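Local coordinates for protein putative S-adenosylmethionine-dependent methyltransferase (Bacteroides thetaiotaomicron, PDB 1WYZ) that probably transfers a methyl group from S-adenosylmethionine to a substrate that has not been identified, at residues Tyr24-Ile29 and Lys48-Glu53; Ser42-Leu47 and Ile54-Leu59; Gly149-Lys154 and Pro175-Lys180; Arg161-Ser166 and Pro191-Cys196; Phe207-Thr210 and Asp215-Gly218. All blocks are in the same frame, centred on the assembly; numbering follows the deposited sequence.

The five contacts illustrate how a two-domain chain keeps its packing local. Contacts 1 and 2 belong to the N-terminal domain, built on a parallel sheet. Their centres lie 10 Å apart, they share helix 40-50, and they join where Ile-29 CG2 meets Leu-47 CD2 at 3.6 Å. Contacts 3, 4 and 5 belong to the C-terminal domain with its mixed sheet. Contacts 3 and 4 share helix 150-165, whereas 4 and 5 meet through neighbouring strands, Cys-196 CB lying 3.5 Å from Thr-210 OG1. Between the domains, the centres of contacts 1 and 4 are 42 Å apart. In relatives the cofactor binds in the cleft between the domains; none of these contacts includes a bound ligand.

Contact 1. Residues Tyr24-Ile29 and Lys48-Glu53; sequences YNTEII and KKVDRE
Val-50 brings a single methyl, CG1, against two residues of helix 24-29, Thr-26 and Ile-29. Thr-26 CG2 lies 3.5 Å from Val-50 CG1, and the two side chains slide past each other in opposite directions. Ile-29 comes tip to tip instead, its CD1 standing 3.8 Å from Val-50 CG1. The valine CG1 is turned opposite its backbone N (chi1 -178°), which carries it into this meeting point. Thr-26 CG2 also touches the backbone, 3.4 Å from Val-50 O, while Thr-26 OG1 makes a weak hydrogen bond to Ser-23 O.

In the next shell the chain leaves the helix at Asp-51, where OD1 accepts from Glu-53 N at 2.7 Å in an Asx turn. The second carboxylate oxygen of Asp-51 forms a salt bridge with Arg-30, tying this turn to the residue that follows helix 24-29. Outside these layers, Leu-17 of helix 17-20 packs on Val-50, and Ile-29 rests on Leu-8 of strand 5-8. The contact therefore joins helix 24-29 to the end of helix 40-50, with helix 17-20 and a strand of the parallel sheet close by.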
# COMPACT_ATOMS: atom_id res chain seq x y z
N TYR A 24 -4.93 3.63 17.27
CA TYR A 24 -6.14 2.81 17.29
C TYR A 24 -5.72 1.34 17.34
O TYR A 24 -6.36 0.51 18.00
CB TYR A 24 -6.97 3.07 16.02
CG TYR A 24 -8.22 2.23 15.86
CD1 TYR A 24 -9.27 2.32 16.78
CD2 TYR A 24 -8.37 1.36 14.78
CE1 TYR A 24 -10.45 1.56 16.61
CE2 TYR A 24 -9.54 0.59 14.61
CZ TYR A 24 -10.57 0.70 15.53
OH TYR A 24 -11.73 -0.04 15.37
N ASN A 25 -4.65 1.04 16.61
CA ASN A 25 -4.14 -0.32 16.55
C ASN A 25 -3.77 -0.86 17.92
O ASN A 25 -3.87 -2.06 18.16
CB ASN A 25 -2.92 -0.37 15.63
CG ASN A 25 -3.24 0.07 14.22
OD1 ASN A 25 -4.19 0.82 13.99
ND2 ASN A 25 -2.44 -0.38 13.26
N THR A 26 -3.37 0.03 18.83
CA THR A 26 -3.00 -0.40 20.18
C THR A 26 -4.25 -0.77 20.97
O THR A 26 -4.23 -1.67 21.81
CB THR A 26 -2.23 0.72 20.94
OG1 THR A 26 -1.30 1.36 20.07
CG2 THR A 26 -1.46 0.13 22.13
N GLU A 27 -5.35 -0.06 20.71
CA GLU A 27 -6.60 -0.33 21.41
C GLU A 27 -7.09 -1.74 21.14
O GLU A 27 -7.46 -2.47 22.06
CB GLU A 27 -7.68 0.66 20.98
CG GLU A 27 -7.49 2.08 21.50
CD GLU A 27 -8.56 3.02 20.97
OE1 GLU A 27 -9.76 2.67 21.08
OE2 GLU A 27 -8.20 4.10 20.45
N ILE A 28 -7.11 -2.14 19.87
CA ILE A 28 -7.60 -3.47 19.56
C ILE A 28 -6.56 -4.54 19.93
O ILE A 28 -6.92 -5.65 20.33
CB ILE A 28 -8.03 -3.60 18.05
CG1 ILE A 28 -6.82 -3.66 17.14
CG2 ILE A 28 -8.90 -2.41 17.65
CD1 ILE A 28 -6.26 -5.05 16.93
N ILE A 29 -5.29 -4.22 19.84
CA ILE A 29 -4.30 -5.21 20.22
C ILE A 29 -4.52 -5.62 21.68
O ILE A 29 -4.45 -6.81 22.02
CB ILE A 29 -2.87 -4.69 20.05
CG1 ILE A 29 -2.51 -4.71 18.56
CG2 ILE A 29 -1.91 -5.53 20.90
CD1 ILE A 29 -1.23 -3.96 18.20
N LYS A 48 5.36 -6.10 23.30
CA LYS A 48 5.94 -5.48 24.49
C LYS A 48 6.08 -3.99 24.24
O LYS A 48 5.79 -3.17 25.11
CB LYS A 48 7.31 -6.09 24.81
CG LYS A 48 7.32 -7.18 25.89
CD LYS A 48 7.22 -6.61 27.31
CE LYS A 48 5.82 -6.72 27.90
NZ LYS A 48 4.84 -5.80 27.27
N LYS A 49 6.54 -3.66 23.04
CA LYS A 49 6.73 -2.27 22.65
C LYS A 49 5.37 -1.59 22.43
O LYS A 49 5.24 -0.37 22.56
CB LYS A 49 7.57 -2.23 21.37
CG LYS A 49 8.62 -1.12 21.32
CD LYS A 49 8.00 0.26 21.08
CE LYS A 49 9.08 1.29 20.74
NZ LYS A 49 8.49 2.55 20.20
N VAL A 50 4.35 -2.39 22.12
CA VAL A 50 3.01 -1.87 21.91
C VAL A 50 2.34 -1.48 23.22
O VAL A 50 1.66 -0.46 23.29
CB VAL A 50 2.09 -2.90 21.23
CG1 VAL A 50 0.72 -2.29 20.98
CG2 VAL A 50 2.72 -3.39 19.94
N ASP A 51 2.52 -2.31 24.24
CA ASP A 51 1.93 -2.07 25.56
C ASP A 51 2.68 -2.86 26.63
O ASP A 51 2.88 -4.07 26.49
CB ASP A 51 0.45 -2.48 25.56
CG ASP A 51 -0.31 -1.94 26.76
OD1 ASP A 51 0.26 -1.95 27.87
OD2 ASP A 51 -1.47 -1.51 26.59
N ARG A 52 3.09 -2.19 27.70
CA ARG A 52 3.81 -2.84 28.79
C ARG A 52 2.92 -3.78 29.58
O ARG A 52 3.36 -4.84 30.02
CB ARG A 52 4.39 -1.80 29.76
CG ARG A 52 5.86 -1.46 29.54
CD ARG A 52 6.08 -0.62 28.30
NE ARG A 52 5.46 0.70 28.41
CZ ARG A 52 5.75 1.59 29.35
NH1 ARG A 52 6.67 1.30 30.28
NH2 ARG A 52 5.12 2.75 29.38
N GLU A 53 1.65 -3.39 29.73
CA GLU A 53 0.68 -4.17 30.50
C GLU A 53 0.25 -5.49 29.87
O GLU A 53 -0.24 -6.37 30.56
CB GLU A 53 -0.56 -3.32 30.78
CG GLU A 53 -1.05 -3.39 32.22
CD GLU A 53 -0.03 -2.87 33.22
OE1 GLU A 53 0.35 -1.68 33.12
OE2 GLU A 53 0.40 -3.64 34.11

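Contact 2. Residues Ser42-Leu47 and Ile54-Leu59; sequences SARRFL and IDIDSL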
# COMPACT_ATOMS: atom_id res chain seq x y z
N SER A 42 10.04 -12.15 17.46
CA SER A 42 9.77 -10.78 17.02
C SER A 42 8.37 -10.31 17.41
O SER A 42 8.18 -9.17 17.84
CB SER A 42 9.92 -10.68 15.50
OG SER A 42 9.50 -9.41 15.02
N ALA A 43 7.40 -11.20 17.26
CA ALA A 43 6.01 -10.90 17.59
C ALA A 43 5.85 -10.57 19.07
O ALA A 43 5.30 -9.52 19.43
CB ALA A 43 5.10 -12.08 17.21
N ARG A 44 6.33 -11.45 19.93
CA ARG A 44 6.21 -11.23 21.36
C ARG A 44 6.93 -9.93 21.74
O ARG A 44 6.37 -9.10 22.45
CB ARG A 44 6.79 -12.42 22.14
CG ARG A 44 6.58 -12.33 23.65
CD ARG A 44 7.01 -13.59 24.39
NE ARG A 44 6.09 -14.71 24.20
CZ ARG A 44 5.91 -15.69 25.09
NH1 ARG A 44 6.58 -15.68 26.23
NH2 ARG A 44 5.06 -16.67 24.84
N ARG A 45 8.15 -9.75 21.25
CA ARG A 45 8.91 -8.53 21.54
C ARG A 45 8.09 -7.32 21.10
O ARG A 45 8.01 -6.32 21.80
CB ARG A 45 10.25 -8.54 20.80
CG ARG A 45 11.12 -9.75 21.08
CD ARG A 45 12.45 -9.66 20.34
NE ARG A 45 13.32 -8.62 20.88
CZ ARG A 45 13.92 -8.67 22.07
NH1 ARG A 45 13.74 -9.73 22.86
NH2 ARG A 45 14.69 -7.67 22.47
N PHE A 46 7.48 -7.44 19.93
CA PHE A 46 6.66 -6.36 19.39
C PHE A 46 5.53 -5.93 20.31
O PHE A 46 5.35 -4.74 20.58
CB PHE A 46 6.06 -6.77 18.05
CG PHE A 46 5.03 -5.82 17.54
CD1 PHE A 46 5.40 -4.58 17.01
CD2 PHE A 46 3.67 -6.15 17.56
CE1 PHE A 46 4.43 -3.69 16.52
CE2 PHE A 46 2.70 -5.27 17.07
CZ PHE A 46 3.08 -4.04 16.55
N LEU A 47 4.74 -6.90 20.78
CA LEU A 47 3.62 -6.58 21.66
C LEU A 47 4.10 -5.89 22.94
O LEU A 47 3.33 -5.17 23.58
CB LEU A 47 2.82 -7.84 22.00
CG LEU A 47 2.04 -8.53 20.86
CD1 LEU A 47 1.43 -9.82 21.40
CD2 LEU A 47 0.95 -7.61 20.32
N ILE A 54 0.41 -5.63 28.56
CA ILE A 54 0.02 -6.87 27.90
C ILE A 54 0.83 -8.06 28.40
O ILE A 54 1.95 -8.31 27.94
CB ILE A 54 0.19 -6.77 26.38
CG1 ILE A 54 -0.74 -5.68 25.83
CG2 ILE A 54 -0.13 -8.11 25.73
CD1 ILE A 54 -2.25 -5.76 26.19
N ASP A 55 0.26 -8.80 29.34
CA ASP A 55 0.94 -9.96 29.89
C ASP A 55 1.20 -11.02 28.82
O ASP A 55 0.27 -11.71 28.39
CB ASP A 55 0.12 -10.55 31.04
CG ASP A 55 0.70 -11.84 31.57
OD1 ASP A 55 1.94 -11.99 31.53
OD2 ASP A 55 -0.09 -12.69 32.03
N ILE A 56 2.45 -11.14 28.39
CA ILE A 56 2.79 -12.12 27.36
C ILE A 56 2.66 -13.56 27.85
O ILE A 56 3.21 -14.47 27.25
CB ILE A 56 4.22 -11.90 26.80
CG1 ILE A 56 5.26 -11.98 27.92
CG2 ILE A 56 4.30 -10.55 26.10
CD1 ILE A 56 6.70 -12.14 27.45
N ASP A 57 1.92 -13.75 28.94
CA ASP A 57 1.70 -15.09 29.47
C ASP A 57 0.44 -15.63 28.79
O ASP A 57 -0.09 -16.68 29.16
CB ASP A 57 1.51 -15.05 30.99
CG ASP A 57 1.67 -16.42 31.65
OD1 ASP A 57 1.73 -17.43 30.91
OD2 ASP A 57 1.74 -16.48 32.89
N SER A 58 -0.04 -14.89 27.79
CA SER A 58 -1.22 -15.29 27.01
C SER A 58 -0.68 -16.11 25.83
O SER A 58 -1.15 -16.00 24.70
CB SER A 58 -1.96 -14.06 26.48
OG SER A 58 -1.20 -13.34 25.52
N LEU A 59 0.32 -16.94 26.14
CA LEU A 59 0.99 -17.79 25.16
C LEU A 59 0.06 -18.66 24.34
O LEU A 59 -0.17 -19.83 24.66
CB LEU A 59 2.04 -18.67 25.86
CG LEU A 59 2.77 -19.75 25.06
CD1 LEU A 59 3.34 -19.18 23.77
CD2 LEU A 59 3.88 -20.33 25.93
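Arg-44 and Ile-56 cross at about a right angle, and most of the contact follows from this crossing of a long charged chain over a branched apolar one. Both branches of Ile-56 touch the arginine, CD1 most closely: it lies 3.4 Å from Arg-44 CD, while CG2 reaches Arg-44 CG at 3.8 Å. Ile-56 holds CG1 between its own backbone N and carbonyl carbon (chi1 58°), a crowded position that directs CD1 toward the arginine methylenes. Arg-44 is extended as far as CD, and the bend at chi3 (-73°) brings the guanidinium against Ile-56 O and beside Leu-59.

That flat group meets its two neighbours differently. Over one face stands Ile-56 O, 3.5 Å above the plane and offset toward the rim, a position to which no N-H points directly. At the edge comes Leu-59, whose CD1 approaches Arg-44 NH2 to 3.2 Å. The aliphatic part of the arginine thus does apolar work, and its charged end lies against the carbonyl and the leucine. An alanine here would take away the methylenes and guanidinium that meet the loop, and is likely to leave Ile-56 and Leu-59 without their partner on the helix and the loop freer to shift.

Phe-61 packs on both Arg-44 and Leu-47, and Leu-47 in turn reaches Phe-35 of strand 34-37. The contact thus lays the loop that leads to strand 62-63 against helix 40-50, at the surface of the parallel-sheet domain.

Contact 3. Residues Gly149-Lys154 and Pro175-Lys180; sequences GERAKK and PYRNHK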
# COMPACT_ATOMS: atom_id res chain seq x y z
N GLY A 149 20.65 -12.52 -17.16
CA GLY A 149 20.00 -12.84 -18.42
C GLY A 149 18.52 -13.12 -18.23
O GLY A 149 17.69 -12.79 -19.08
N GLU A 150 18.19 -13.77 -17.12
CA GLU A 150 16.81 -14.05 -16.80
C GLU A 150 16.36 -12.76 -16.10
O GLU A 150 15.20 -12.35 -16.18
CB GLU A 150 16.71 -15.24 -15.85
CG GLU A 150 15.30 -15.81 -15.71
CD GLU A 150 14.88 -16.68 -16.89
OE1 GLU A 150 14.97 -16.21 -18.04
OE2 GLU A 150 14.46 -17.83 -16.65
N ARG A 151 17.32 -12.12 -15.43
CA ARG A 151 17.07 -10.88 -14.72
C ARG A 151 17.00 -9.73 -15.71
O ARG A 151 16.30 -8.74 -15.49
CB ARG A 151 18.17 -10.63 -13.69
CG ARG A 151 17.89 -9.46 -12.78
CD ARG A 151 18.46 -9.70 -11.40
NE ARG A 151 19.53 -8.77 -11.09
CZ ARG A 151 20.11 -8.68 -9.90
NH1 ARG A 151 19.74 -9.48 -8.91
NH2 ARG A 151 21.06 -7.77 -9.70
N ALA A 152 17.74 -9.86 -16.81
CA ALA A 152 17.73 -8.83 -17.84
C ALA A 152 16.42 -8.95 -18.60
O ALA A 152 15.84 -7.95 -19.01
CB ALA A 152 18.90 -9.05 -18.78
N LYS A 153 15.95 -10.18 -18.78
CA LYS A 153 14.69 -10.41 -19.47
C LYS A 153 13.59 -9.73 -18.69
O LYS A 153 12.79 -8.98 -19.24
CB LYS A 153 14.37 -11.91 -19.57
CG LYS A 153 15.09 -12.66 -20.70
CD LYS A 153 14.45 -14.02 -20.95
CE LYS A 153 13.02 -13.89 -21.48
NZ LYS A 153 12.96 -13.35 -22.86
N LYS A 154 13.57 -9.99 -17.39
CA LYS A 154 12.56 -9.43 -16.50
C LYS A 154 12.56 -7.90 -16.53
O LYS A 154 11.52 -7.29 -16.80
CB LYS A 154 12.76 -9.96 -15.08
CG LYS A 154 11.58 -9.75 -14.14
CD LYS A 154 10.31 -10.32 -14.73
CE LYS A 154 9.24 -10.46 -13.67
NZ LYS A 154 9.04 -9.16 -12.98
N PRO A 175 19.51 -7.14 0.79
CA PRO A 175 20.55 -6.18 1.17
C PRO A 175 21.89 -6.24 0.43
O PRO A 175 22.31 -5.24 -0.15
CB PRO A 175 20.68 -6.39 2.69
CG PRO A 175 20.13 -7.78 2.92
CD PRO A 175 18.95 -7.80 1.99
N TYR A 176 22.54 -7.39 0.42
CA TYR A 176 23.83 -7.49 -0.26
C TYR A 176 23.78 -7.25 -1.77
O TYR A 176 24.63 -6.56 -2.33
CB TYR A 176 24.47 -8.85 0.03
CG TYR A 176 25.90 -8.77 0.50
CD1 TYR A 176 26.27 -7.94 1.56
CD2 TYR A 176 26.90 -9.53 -0.11
CE1 TYR A 176 27.60 -7.87 2.00
CE2 TYR A 176 28.23 -9.47 0.32
CZ TYR A 176 28.57 -8.63 1.38
OH TYR A 176 29.88 -8.57 1.81
N ARG A 177 22.77 -7.83 -2.43
CA ARG A 177 22.61 -7.71 -3.88
C ARG A 177 22.27 -6.31 -4.44
O ARG A 177 22.21 -6.13 -5.66
CB ARG A 177 21.53 -8.70 -4.34
CG ARG A 177 22.02 -10.07 -4.74
CD ARG A 177 22.44 -10.08 -6.20
NE ARG A 177 22.86 -11.40 -6.65
CZ ARG A 177 23.22 -11.69 -7.90
NH1 ARG A 177 23.22 -10.74 -8.83
NH2 ARG A 177 23.59 -12.92 -8.22
N ASN A 178 22.08 -5.34 -3.56
CA ASN A 178 21.71 -3.98 -3.96
C ASN A 178 22.52 -3.33 -5.08
O ASN A 178 21.98 -2.97 -6.12
CB ASN A 178 21.72 -3.05 -2.75
CG ASN A 178 20.34 -2.82 -2.19
OD1 ASN A 178 19.41 -2.47 -2.91
ND2 ASN A 178 20.20 -3.02 -0.88
N HIS A 179 23.82 -3.16 -4.85
CA HIS A 179 24.66 -2.52 -5.84
C HIS A 179 24.73 -3.30 -7.15
O HIS A 179 24.87 -2.72 -8.22
CB HIS A 179 26.06 -2.30 -5.28
CG HIS A 179 26.59 -0.92 -5.54
ND1 HIS A 179 26.19 0.17 -4.80
CD2 HIS A 179 27.43 -0.45 -6.48
CE1 HIS A 179 26.77 1.26 -5.28
NE2 HIS A 179 27.53 0.91 -6.30
N LYS A 180 24.62 -4.63 -7.07
CA LYS A 180 24.67 -5.43 -8.29
C LYS A 180 23.41 -5.21 -9.11
O LYS A 180 23.42 -5.34 -10.34
CB LYS A 180 24.83 -6.91 -7.96
CG LYS A 180 25.04 -7.80 -9.19
CD LYS A 180 26.31 -7.44 -9.95
CE LYS A 180 26.50 -8.32 -11.17
NZ LYS A 180 25.45 -8.10 -12.20
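The guanidinium of Arg-151 has Arg-177 NH1 over one face and Lys-180 O at its edge, near its plane. The two guanidinium planes are turned 64° apart, so the groups neither stack nor share a plane. Arg-151 NH1 lies 3.7 Å from Arg-177 NH1, a close approach of like charges, and Arg-177 CD lies 3.9 Å from Arg-151 NH1. At the edge, Arg-151 NH2 stands 3.4 Å from Lys-180 O. Arg-151 carries CG opposite its backbone N (chi1 -172°), and its chain bends at chi2 and chi3, which takes the guanidinium to the start of the other helix.

Two acids probably ease this approach of like charges and help to hold the group in place: Arg-151 NH2 forms a salt bridge with Asp-184 and Arg-151 NH1 another with Glu-173. A methionine in place of Arg-151 would probably leave Asp-184 and Glu-173 without their shared cationic mate.

Within the other segment, Asn-178 ND2 donates to Pro-175 O at 3.1 Å, tying the entry turn to the start of helix 178-188.

Helix 150-165 is the connecting helix of a beta-alpha-beta crossover between the parallel strands 138-143 and 168-173. Its first turn meets the beginning of helix 178-188, where Met-181 also packs on Arg-151, and strand 228-233 lies beside Asn-178.

Contact 4. Residues Arg161-Ser166 and Pro191-Cys196; sequences RVYAES and PQTKLC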
# COMPACT_ATOMS: atom_id res chain seq x y z
N ARG A 161 6.38 -2.86 -20.23
CA ARG A 161 5.04 -2.69 -19.67
C ARG A 161 4.86 -1.25 -19.18
O ARG A 161 3.75 -0.70 -19.21
CB ARG A 161 4.81 -3.68 -18.53
CG ARG A 161 4.05 -4.93 -18.94
CD ARG A 161 3.88 -5.87 -17.77
NE ARG A 161 2.98 -6.99 -18.05
CZ ARG A 161 2.69 -7.94 -17.17
NH1 ARG A 161 3.23 -7.92 -15.96
NH2 ARG A 161 1.85 -8.92 -17.50
N VAL A 162 5.95 -0.66 -18.72
CA VAL A 162 5.90 0.72 -18.24
C VAL A 162 5.23 1.63 -19.27
O VAL A 162 4.33 2.39 -18.94
CB VAL A 162 7.31 1.26 -18.00
CG1 VAL A 162 7.23 2.71 -17.56
CG2 VAL A 162 8.02 0.41 -16.96
N TYR A 163 5.70 1.53 -20.51
CA TYR A 163 5.20 2.33 -21.62
C TYR A 163 3.97 1.74 -22.27
O TYR A 163 3.18 2.46 -22.86
CB TYR A 163 6.29 2.46 -22.67
CG TYR A 163 7.54 3.10 -22.16
CD1 TYR A 163 7.68 4.49 -22.16
CD2 TYR A 163 8.61 2.33 -21.72
CE1 TYR A 163 8.87 5.10 -21.72
CE2 TYR A 163 9.81 2.93 -21.28
CZ TYR A 163 9.92 4.31 -21.28
OH TYR A 163 11.07 4.92 -20.85
N ALA A 164 3.80 0.43 -22.17
CA ALA A 164 2.65 -0.21 -22.77
C ALA A 164 1.36 -0.00 -21.98
O ALA A 164 0.28 -0.01 -22.56
CB ALA A 164 2.91 -1.70 -22.94
N GLU A 165 1.48 0.18 -20.66
CA GLU A 165 0.31 0.35 -19.80
C GLU A 165 0.36 1.55 -18.86
O GLU A 165 -0.50 1.69 -17.99
CB GLU A 165 0.09 -0.90 -18.94
CG GLU A 165 -0.16 -2.20 -19.70
CD GLU A 165 -0.29 -3.40 -18.76
OE1 GLU A 165 -1.21 -3.38 -17.90
OE2 GLU A 165 0.51 -4.35 -18.87
N SER A 166 1.36 2.41 -19.02
CA SER A 166 1.48 3.58 -18.14
C SER A 166 1.37 3.13 -16.69
O SER A 166 0.57 3.67 -15.92
CB SER A 166 0.39 4.59 -18.46
OG SER A 166 0.62 5.16 -19.74
N PRO A 191 18.04 4.77 -21.47
CA PRO A 191 18.60 5.94 -20.79
C PRO A 191 17.55 6.94 -20.27
O PRO A 191 17.78 7.62 -19.26
CB PRO A 191 19.55 6.54 -21.83
CG PRO A 191 18.97 6.08 -23.14
CD PRO A 191 18.53 4.67 -22.85
N GLN A 192 16.40 7.03 -20.93
CA GLN A 192 15.37 7.97 -20.50
C GLN A 192 14.36 7.43 -19.49
O GLN A 192 13.62 8.19 -18.86
CB GLN A 192 14.64 8.55 -21.72
CG GLN A 192 15.52 9.51 -22.54
CD GLN A 192 16.07 10.67 -21.71
OE1 GLN A 192 16.83 11.50 -22.20
NE2 GLN A 192 15.68 10.72 -20.44
N THR A 193 14.32 6.10 -19.34
CA THR A 193 13.41 5.50 -18.37
C THR A 193 13.82 6.08 -17.02
O THR A 193 15.00 6.38 -16.80
CB THR A 193 13.58 3.96 -18.34
OG1 THR A 193 13.24 3.40 -19.62
CG2 THR A 193 12.69 3.35 -17.27
N LYS A 194 12.85 6.26 -16.11
CA LYS A 194 13.14 6.79 -14.78
C LYS A 194 13.23 5.68 -13.76
O LYS A 194 12.44 4.73 -13.78
CB LYS A 194 12.07 7.79 -14.32
CG LYS A 194 12.15 9.16 -15.00
CD LYS A 194 11.32 10.22 -14.27
CE LYS A 194 11.58 11.61 -14.84
NZ LYS A 194 11.03 12.71 -14.00
N LEU A 195 14.20 5.82 -12.86
CA LEU A 195 14.41 4.86 -11.79
C LEU A 195 14.42 5.57 -10.44
O LEU A 195 15.16 6.53 -10.25
CB LEU A 195 15.75 4.15 -11.99
CG LEU A 195 16.26 3.51 -10.70
CD1 LEU A 195 15.29 2.43 -10.28
CD2 LEU A 195 17.64 2.91 -10.90
N CYS A 196 13.59 5.09 -9.50
CA CYS A 196 13.54 5.67 -8.17
C CYS A 196 14.12 4.68 -7.16
O CYS A 196 13.68 3.53 -7.09
CB CYS A 196 12.10 6.00 -7.78
SG CYS A 196 11.88 6.55 -6.03
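Tyr-163 sits in helical backbone and Thr-193 in extended backbone (psi 147°), so a helix near its end faces the approach to a strand. In the first segment Glu-165 N donates to Arg-161 O at 2.8 Å, and Ser-166 then leaves the helix with positive phi. In the second, Pro-191 and Gln-192 form the loop that runs into strand 194-199, and Thr-193 is the last residue before it.

Tyr-163 makes the link. It has CG opposite its carbonyl carbon (chi1 -59°), which lays the ring out from the helix, and its hydroxyl donates to Thr-193 OG1 at 2.9 Å. Thr-193 OG1 lies at the ring edge, in its plane, and Tyr-163 OH is also 3.5 Å from Thr-193 CA, tucked against the backbone. The same threonine hydroxyl is hydrogen-bonded to Glu-159, one turn earlier on the helix, so helix 150-165 grips it from two residues.

The strand that begins here belongs to the mixed sheet of the C-terminal domain, with strand 228-233 and strand 207-212 as its antiparallel neighbours. The bond therefore ties the helix that connects strands 138-143 and 168-173 to the lead-in of a strand farther across that sheet. Thr-212 OG1 bonds to both Pro-191 O and Thr-193 O, which helps to set the course of this lead-in.

On the helix, Arg-161 NE and Glu-165 OE2 are a long ion pair at 3.7 Å. Both residues form reciprocal salt bridges with Glu-165 and Arg-161 of the second subunit.

Contact 5. Residues Phe207-Thr210 and Asp215-Gly218; sequences FIQT and DWKG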
# COMPACT_ATOMS: atom_id res chain seq x y z
N PHE A 207 16.43 7.50 2.18
CA PHE A 207 16.92 8.03 0.92
C PHE A 207 15.86 7.63 -0.11
O PHE A 207 15.59 6.45 -0.28
CB PHE A 207 18.26 7.39 0.55
CG PHE A 207 18.80 7.82 -0.79
CD1 PHE A 207 19.48 9.04 -0.92
CD2 PHE A 207 18.61 7.03 -1.91
CE1 PHE A 207 19.98 9.46 -2.17
CE2 PHE A 207 19.10 7.43 -3.17
CZ PHE A 207 19.78 8.65 -3.30
N ILE A 208 15.25 8.62 -0.75
CA ILE A 208 14.24 8.35 -1.77
C ILE A 208 14.33 9.46 -2.78
O ILE A 208 13.83 10.56 -2.58
CB ILE A 208 12.81 8.38 -1.23
CG1 ILE A 208 12.70 7.47 0.00
CG2 ILE A 208 11.85 7.96 -2.36
CD1 ILE A 208 11.41 7.63 0.80
N GLN A 209 14.97 9.14 -3.89
CA GLN A 209 15.21 10.10 -4.95
C GLN A 209 14.90 9.46 -6.29
O GLN A 209 15.17 8.28 -6.51
CB GLN A 209 16.68 10.50 -4.88
CG GLN A 209 17.11 11.63 -5.76
CD GLN A 209 18.55 12.03 -5.49
OE1 GLN A 209 19.46 11.22 -5.62
NE2 GLN A 209 18.75 13.28 -5.09
N THR A 210 14.30 10.24 -7.18
CA THR A 210 13.96 9.76 -8.51
C THR A 210 14.94 10.37 -9.49
O THR A 210 15.38 11.50 -9.34
CB THR A 210 12.55 10.16 -8.93
OG1 THR A 210 11.61 9.40 -8.16
CG2 THR A 210 12.32 9.87 -10.40
N ASP A 215 21.12 9.64 -15.79
CA ASP A 215 21.64 10.47 -14.70
C ASP A 215 22.01 9.70 -13.44
O ASP A 215 22.58 10.28 -12.52
CB ASP A 215 20.65 11.60 -14.36
CG ASP A 215 20.66 12.72 -15.40
OD1 ASP A 215 21.74 13.31 -15.63
OD2 ASP A 215 19.59 13.02 -15.98
N TRP A 216 21.70 8.41 -13.39
CA TRP A 216 22.05 7.61 -12.23
C TRP A 216 23.49 7.13 -12.40
O TRP A 216 24.22 6.96 -11.41
CB TRP A 216 21.11 6.41 -12.09
CG TRP A 216 19.95 6.64 -11.13
CD1 TRP A 216 18.62 6.52 -11.41
CD2 TRP A 216 20.04 6.99 -9.74
NE1 TRP A 216 17.87 6.77 -10.28
CE2 TRP A 216 18.72 7.06 -9.24
CE3 TRP A 216 21.11 7.24 -8.87
CZ2 TRP A 216 18.43 7.38 -7.91
CZ3 TRP A 216 20.83 7.56 -7.54
CH2 TRP A 216 19.50 7.63 -7.07
N LYS A 217 23.90 6.92 -13.65
CA LYS A 217 25.25 6.45 -13.96
C LYS A 217 26.24 7.02 -12.97
O LYS A 217 26.91 6.28 -12.24
CB LYS A 217 25.63 6.86 -15.38
CG LYS A 217 24.73 6.25 -16.46
CD LYS A 217 24.84 4.73 -16.48
CE LYS A 217 23.87 4.11 -17.49
NZ LYS A 217 24.12 4.56 -18.88
N GLY A 218 26.32 8.34 -12.93
CA GLY A 218 27.22 8.97 -11.99
C GLY A 218 26.46 9.11 -10.69
O GLY A 218 25.23 9.26 -10.70
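Phe-207 and Gln-209 both carry CG opposite the backbone N (chi1 177° and -172°), and being two residues apart on a strand they present their side chains on the same side, toward Trp-216. The glutamine chain stays extended beyond CG. The indole comes from the opposite direction to Phe-207, and the rings meet rim to rim: Phe-207 CZ lies 3.9 Å from Trp-216 CH2, each near the plane of the other ring, so neither stacks on the other's face.

Gln-209 adds two touches along the same indole rim. Its backbone O is 3.7 Å from Trp-216 CZ2, near the ring plane, and its OE1 is 3.9 Å from Trp-216 CH2, the amide turned 60° from the ring.

Strand 207-212 is an edge strand of the mixed sheet in this chain and pairs as a beta hairpin with strand 194-199; the short, weakly bonded helical turn 213-216 that follows folds Trp-216 back over the strand pair. Trp-216 NE1 is hydrogen-bonded to Leu-195 O on the partner strand, which helps to set the rotation of the indole, and Arg-211 makes a cation-pi contact with it. Pro-221 packs on both Phe-207 and Trp-216, while Gln-109 of the second subunit touches Gln-209.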